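Local coordinates for protein-tyrosine-phosphatase PTP1 (Arabidopsis thaliana, PDB 6KRW) that removes phosphate from phosphotyrosine in proteins, dephosphorylating and probably inhibiting the MAP kinase MPK6, and with MKP1 restrains salicylic acid and camalexin synthesis in plant defence, at residues D119-V124 with I163-K168; C147-Q152 with G156-G161. All coordinates share one frame; numbering follows the deposited sequence.

Contact 1: residues D119-V124 with I163-K168; sequences DFWEMV and ISLTTK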
loop_
_atom_site.group_PDB
_atom_site.type_symbol
_atom_site.label_atom_id
_atom_site.label_comp_id
_atom_site.label_asym_id
_atom_site.label_seq_id
_atom_site.Cartn_x
_atom_site.Cartn_y
_atom_site.Cartn_z
ATOM N N ASP A 119 16.028 -4.268 -7.815
ATOM C CA ASP A 119 14.813 -3.936 -8.613
ATOM C C ASP A 119 13.895 -3.002 -7.821
ATOM O O ASP A 119 13.399 -1.987 -8.368
ATOM C CB ASP A 119 14.053 -5.202 -9.008
ATOM C CG ASP A 119 14.791 -6.096 -9.999
ATOM O OD1 ASP A 119 15.755 -5.602 -10.656
ATOM O OD2 ASP A 119 14.420 -7.285 -10.086
ATOM N N PHE A 120 13.672 -3.330 -6.552
ATOM C CA PHE A 120 12.805 -2.500 -5.689
ATOM C C PHE A 120 13.352 -1.079 -5.572
ATOM O O PHE A 120 12.591 -0.109 -5.752
ATOM C CB PHE A 120 12.646 -3.150 -4.316
ATOM C CG PHE A 120 11.859 -2.310 -3.350
ATOM C CD1 PHE A 120 10.471 -2.368 -3.323
ATOM C CD2 PHE A 120 12.516 -1.461 -2.463
ATOM C CE1 PHE A 120 9.757 -1.579 -2.437
ATOM C CE2 PHE A 120 11.792 -0.666 -1.589
ATOM C CZ PHE A 120 10.419 -0.742 -1.549
ATOM N N TRP A 121 14.632 -0.926 -5.204
ATOM C CA TRP A 121 15.165 0.433 -5.025
ATOM C C TRP A 121 15.239 1.174 -6.349
ATOM O O TRP A 121 15.044 2.400 -6.333
ATOM C CB TRP A 121 16.501 0.387 -4.281
ATOM C CG TRP A 121 16.297 0.097 -2.829
ATOM C CD1 TRP A 121 16.699 -1.010 -2.141
ATOM C CD2 TRP A 121 15.621 0.942 -1.891
ATOM N NE1 TRP A 121 16.331 -0.907 -0.821
ATOM C CE2 TRP A 121 15.671 0.280 -0.640
ATOM C CE3 TRP A 121 14.987 2.189 -1.985
ATOM C CZ2 TRP A 121 15.098 0.837 0.504
ATOM C CZ3 TRP A 121 14.422 2.737 -0.851
ATOM C CH2 TRP A 121 14.467 2.056 0.369
ATOM N N GLU A 122 15.497 0.455 -7.452
ATOM C CA GLU A 122 15.498 1.100 -8.782
ATOM C C GLU A 122 14.089 1.641 -9.049
ATOM O O GLU A 122 13.972 2.781 -9.528
ATOM C CB GLU A 122 15.915 0.101 -9.845
ATOM C CG GLU A 122 16.027 0.730 -11.208
ATOM C CD GLU A 122 17.242 1.602 -11.437
ATOM O OE1 GLU A 122 18.262 1.340 -10.818
ATOM O OE2 GLU A 122 17.177 2.507 -12.297
ATOM N N MET A 123 13.062 0.871 -8.699
ATOM C CA MET A 123 11.659 1.338 -8.863
ATOM C C MET A 123 11.427 2.593 -8.005
ATOM O O MET A 123 10.826 3.567 -8.467
ATOM C CB MET A 123 10.679 0.237 -8.457
ATOM C CG MET A 123 9.244 0.684 -8.541
ATOM S SD MET A 123 8.072 -0.651 -8.159
ATOM C CE MET A 123 8.367 -0.857 -6.391
ATOM N N VAL A 124 11.897 2.585 -6.752
ATOM C CA VAL A 124 11.718 3.752 -5.840
ATOM C C VAL A 124 12.326 4.997 -6.492
ATOM O O VAL A 124 11.691 6.066 -6.473
ATOM C CB VAL A 124 12.366 3.475 -4.472
ATOM C CG1 VAL A 124 12.416 4.729 -3.627
ATOM C CG2 VAL A 124 11.665 2.346 -3.747
ATOM N N ILE A 163 23.194 1.045 -6.616
ATOM C CA ILE A 163 22.410 1.884 -5.668
ATOM C C ILE A 163 23.019 1.778 -4.266
ATOM O O ILE A 163 23.304 0.650 -3.794
ATOM C CB ILE A 163 20.932 1.465 -5.682
ATOM C CG1 ILE A 163 20.256 1.937 -6.970
ATOM C CG2 ILE A 163 20.215 1.973 -4.449
ATOM C CD1 ILE A 163 18.867 1.364 -7.197
ATOM N N SER A 164 23.173 2.920 -3.604
ATOM C CA SER A 164 23.588 2.968 -2.179
ATOM C C SER A 164 22.433 3.500 -1.327
ATOM O O SER A 164 21.730 4.433 -1.758
ATOM C CB SER A 164 24.828 3.786 -2.000
ATOM O OG SER A 164 24.558 5.162 -2.218
ATOM N N LEU A 165 22.249 2.914 -0.152
ATOM C CA LEU A 165 21.187 3.315 0.806
ATOM C C LEU A 165 21.809 3.666 2.157
ATOM O O LEU A 165 22.673 2.920 2.637
ATOM C CB LEU A 165 20.211 2.152 0.949
ATOM C CG LEU A 165 19.010 2.382 1.861
ATOM C CD1 LEU A 165 18.048 3.397 1.272
ATOM C CD2 LEU A 165 18.296 1.071 2.131
ATOM N N THR A 166 21.331 4.744 2.764
ATOM C CA THR A 166 21.817 5.240 4.072
ATOM C C THR A 166 20.623 5.713 4.895
ATOM O O THR A 166 19.701 6.322 4.356
ATOM C CB THR A 166 22.862 6.336 3.862
ATOM O OG1 THR A 166 24.091 5.690 3.523
ATOM C CG2 THR A 166 23.047 7.206 5.084
ATOM N N THR A 167 20.697 5.484 6.203
ATOM C CA THR A 167 19.658 5.931 7.151
ATOM C C THR A 167 20.065 7.268 7.769
ATOM O O THR A 167 21.142 7.334 8.353
ATOM C CB THR A 167 19.423 4.864 8.210
ATOM O OG1 THR A 167 19.100 3.630 7.563
ATOM C CG2 THR A 167 18.324 5.276 9.158
ATOM N N LYS A 168 19.208 8.280 7.673
ATOM C CA LYS A 168 19.482 9.595 8.298
ATOM C C LYS A 168 19.065 9.542 9.768
ATOM O O LYS A 168 19.759 10.111 10.580
ATOM C CB LYS A 168 18.772 10.717 7.551
ATOM C CG LYS A 168 19.138 10.816 6.082
ATOM C CD LYS A 168 18.662 12.098 5.437
ATOM C CE LYS A 168 18.478 11.948 3.944
ATOM N NZ LYS A 168 18.388 13.255 3.250
#
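I163, first in the strand, rests its CD1 methyl against W121 and E122, where helix 117-126 packs on the mixed beta-sheet of the classical tyrosine phosphatase fold. The helix and strand segments run nearly perpendicular, 82° between their directions, with axes 9.7 Å apart. With CG1 anti to the carbonyl carbon (chi1 -73°), I163 carries CD1 to the helix backbone, 3.5 Å from E122 N and close to W121 C, while CG2 and CD1 together flank W121 CB. E122 bends at chi2 and crosses the isoleucine at a slant, its OE1 3.7 Å from I163 CD1; the other carboxylate oxygen, OE2, is hydrogen-bonded to Y186 and Q126. L165, two places on and on the same side of the strand, meets the indole at about a right angle, CD1 over the benzo ring and CD2 above the same face but past its rim, near CZ2 and CE2. CD1 makes a CH-pi contact, 4.1 Å from the centroid of the W121 six-membered ring and 18° off its normal. F120 CD2 lies against the opposite face, so the indole is sandwiched between its helix neighbour and the strand. W121 NE1 is spent on Y150 O, which is likely to hold the ring in this turn. No hydrogen bond joins the two segments, and the closest side-chain approach to L165 is W121 CZ2 to its CD2, at 3.6 Å.

Contact 2: residues C147-Q152 with G156-G161; sequences CGDYFQ and GPREFG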
loop_
_atom_site.group_PDB
_atom_site.type_symbol
_atom_site.label_atom_id
_atom_site.label_comp_id
_atom_site.label_asym_id
_atom_site.label_seq_id
_atom_site.Cartn_x
_atom_site.Cartn_y
_atom_site.Cartn_z
ATOM N N CYS A 147 9.313 -11.197 4.093
ATOM C CA CYS A 147 9.889 -10.015 3.414
ATOM C C CYS A 147 11.399 -9.951 3.650
ATOM O O CYS A 147 11.832 -10.251 4.739
ATOM C CB CYS A 147 9.247 -8.740 3.916
ATOM S SG CYS A 147 9.854 -7.253 3.088
ATOM N N GLY A 148 12.180 -9.568 2.660
ATOM C CA GLY A 148 13.636 -9.518 2.840
ATOM C C GLY A 148 14.055 -8.205 3.462
ATOM O O GLY A 148 13.308 -7.218 3.361
ATOM N N ASP A 149 15.197 -8.185 4.149
ATOM C CA ASP A 149 15.709 -6.930 4.750
ATOM C C ASP A 149 16.372 -6.074 3.670
ATOM O O ASP A 149 17.525 -6.306 3.321
ATOM C CB ASP A 149 16.680 -7.226 5.897
ATOM C CG ASP A 149 17.223 -5.984 6.574
ATOM O OD1 ASP A 149 16.985 -4.877 6.071
ATOM O OD2 ASP A 149 17.949 -6.152 7.599
ATOM N N TYR A 150 15.613 -5.139 3.116
ATOM C CA TYR A 150 16.114 -4.245 2.055
ATOM C C TYR A 150 16.405 -2.867 2.628
ATOM O O TYR A 150 16.726 -1.995 1.834
ATOM C CB TYR A 150 15.055 -4.178 0.938
ATOM C CG TYR A 150 13.721 -3.569 1.331
ATOM C CD1 TYR A 150 13.515 -2.206 1.275
ATOM C CD2 TYR A 150 12.701 -4.352 1.850
ATOM C CE1 TYR A 150 12.327 -1.638 1.711
ATOM C CE2 TYR A 150 11.511 -3.802 2.304
ATOM C CZ TYR A 150 11.329 -2.437 2.237
ATOM O OH TYR A 150 10.191 -1.832 2.680
ATOM N N PHE A 151 16.413 -2.684 3.959
ATOM C CA PHE A 151 16.461 -1.284 4.459
ATOM C C PHE A 151 17.331 -1.090 5.710
ATOM O O PHE A 151 17.664 0.074 5.997
ATOM C CB PHE A 151 15.050 -0.760 4.715
ATOM C CG PHE A 151 14.249 -1.621 5.655
ATOM C CD1 PHE A 151 13.450 -2.635 5.153
ATOM C CD2 PHE A 151 14.265 -1.411 7.024
ATOM C CE1 PHE A 151 12.698 -3.442 5.992
ATOM C CE2 PHE A 151 13.505 -2.210 7.859
ATOM C CZ PHE A 151 12.742 -3.237 7.356
ATOM N N GLN A 152 17.696 -2.126 6.455
ATOM C CA GLN A 152 18.481 -1.912 7.692
ATOM C C GLN A 152 19.959 -1.792 7.331
ATOM O O GLN A 152 20.443 -2.587 6.530
ATOM C CB GLN A 152 18.215 -3.055 8.661
ATOM C CG GLN A 152 16.778 -3.089 9.170
ATOM C CD GLN A 152 16.614 -4.050 10.321
ATOM O OE1 GLN A 152 16.446 -3.644 11.473
ATOM N NE2 GLN A 152 16.695 -5.339 10.022
ATOM N N GLY A 156 26.609 -1.100 8.156
ATOM C CA GLY A 156 27.205 -0.006 7.372
ATOM C C GLY A 156 26.314 0.282 6.170
ATOM O O GLY A 156 25.283 -0.365 6.000
ATOM N N PRO A 157 26.672 1.251 5.306
ATOM C CA PRO A 157 25.824 1.601 4.167
ATOM C C PRO A 157 25.463 0.372 3.324
ATOM O O PRO A 157 26.308 -0.450 3.039
ATOM C CB PRO A 157 26.681 2.590 3.368
ATOM C CG PRO A 157 27.613 3.186 4.404
ATOM C CD PRO A 157 27.902 2.054 5.368
ATOM N N ARG A 158 24.192 0.259 2.963
ATOM C CA ARG A 158 23.697 -0.861 2.129
ATOM C C ARG A 158 23.970 -0.540 0.662
ATOM O O ARG A 158 23.830 0.639 0.242
ATOM C CB ARG A 158 22.203 -1.085 2.355
ATOM C CG ARG A 158 21.848 -1.600 3.743
ATOM C CD ARG A 158 22.329 -3.021 3.963
ATOM N NE ARG A 158 21.682 -3.984 3.086
ATOM C CZ ARG A 158 20.480 -4.515 3.296
ATOM N NH1 ARG A 158 19.768 -4.173 4.357
ATOM N NH2 ARG A 158 19.985 -5.393 2.437
ATOM N N GLU A 159 24.329 -1.563 -0.101
ATOM C CA GLU A 159 24.516 -1.403 -1.563
ATOM C C GLU A 159 23.644 -2.404 -2.312
ATOM O O GLU A 159 23.516 -3.563 -1.873
ATOM C CB GLU A 159 25.982 -1.597 -1.936
ATOM C CG GLU A 159 26.862 -0.467 -1.465
ATOM C CD GLU A 159 28.153 -0.399 -2.248
ATOM O OE1 GLU A 159 28.744 0.695 -2.313
ATOM O OE2 GLU A 159 28.535 -1.443 -2.824
ATOM N N PHE A 160 23.080 -1.941 -3.422
ATOM C CA PHE A 160 22.257 -2.802 -4.301
ATOM C C PHE A 160 22.682 -2.515 -5.730
ATOM O O PHE A 160 22.162 -1.569 -6.325
ATOM C CB PHE A 160 20.767 -2.531 -4.101
ATOM C CG PHE A 160 20.329 -2.582 -2.662
ATOM C CD1 PHE A 160 19.977 -3.786 -2.065
ATOM C CD2 PHE A 160 20.280 -1.420 -1.906
ATOM C CE1 PHE A 160 19.581 -3.825 -0.730
ATOM C CE2 PHE A 160 19.865 -1.459 -0.581
ATOM C CZ PHE A 160 19.511 -2.661 0.001
ATOM N N GLY A 161 23.651 -3.279 -6.220
ATOM C CA GLY A 161 24.300 -2.998 -7.512
ATOM C C GLY A 161 24.774 -1.559 -7.560
ATOM O O GLY A 161 25.668 -1.191 -6.752
#
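F160 CZ lies over one face of the R158 guanidinium, toward its rim, 3.5 Å above the plane, while the carbonyls of D149 and Q152 meet its edge. F151 CD1 lies over the centre of the Y150 ring, C147 SG stands at that ring's edge, and D149 OD1 lies over one F151 face. Two good bonds run in the guanidinium plane: R158 NH2 to D149 O, 2.8 Å and 164° at the hydrogen, and R158 NH1 to Q152 O, also 2.8 Å. NH1 adds weak bonds to D149 O and OD1, the latter part of a salt bridge at 3.3 Å, with carboxylate and guanidinium planes 85° apart. Bent at chi2 and chi3, the arginine folds back over Q152 O. D149 OD1 accepts from F151 N at 3.1 Å and, through its syn lone pair, from Q152 N at 2.9 Å; Q152 NE2 reaches OD2 from above the carboxylate plane. F160 CZ approaches Y150 O to 3.4 Å. A leucine in place of R158 would probably leave the D149 and Q152 carbonyls without these donors and the D149 carboxylate without its cationic mate. An Asx turn at D149 shapes the loop that R158 ties to strand 158-160, the outermost strand of the phosphatase sheet.

Both contacts involve the same end of the mixed sheet: strand 163-172 in contact 1 and the outermost strand 158-160, its antiparallel neighbour, in contact 2, which is nested in the chain loop closed by contact 1. Their centres lie about 8 Å apart. Contact 1 is buried and apolar, joining helix to sheet; contact 2 is only partly buried, and bonds and charge hold its irregular loop. Two backbone acceptors bridge them: R158 O receives L165 N at 2.8 Å, and the carbonyl of Y150 serves the indole of contact 1 while F160 CZ nears it in contact 2. Inward from there, F120 packs on the Y150 ring, whose hydroxyl bonds to H236, beside the catalytic C237.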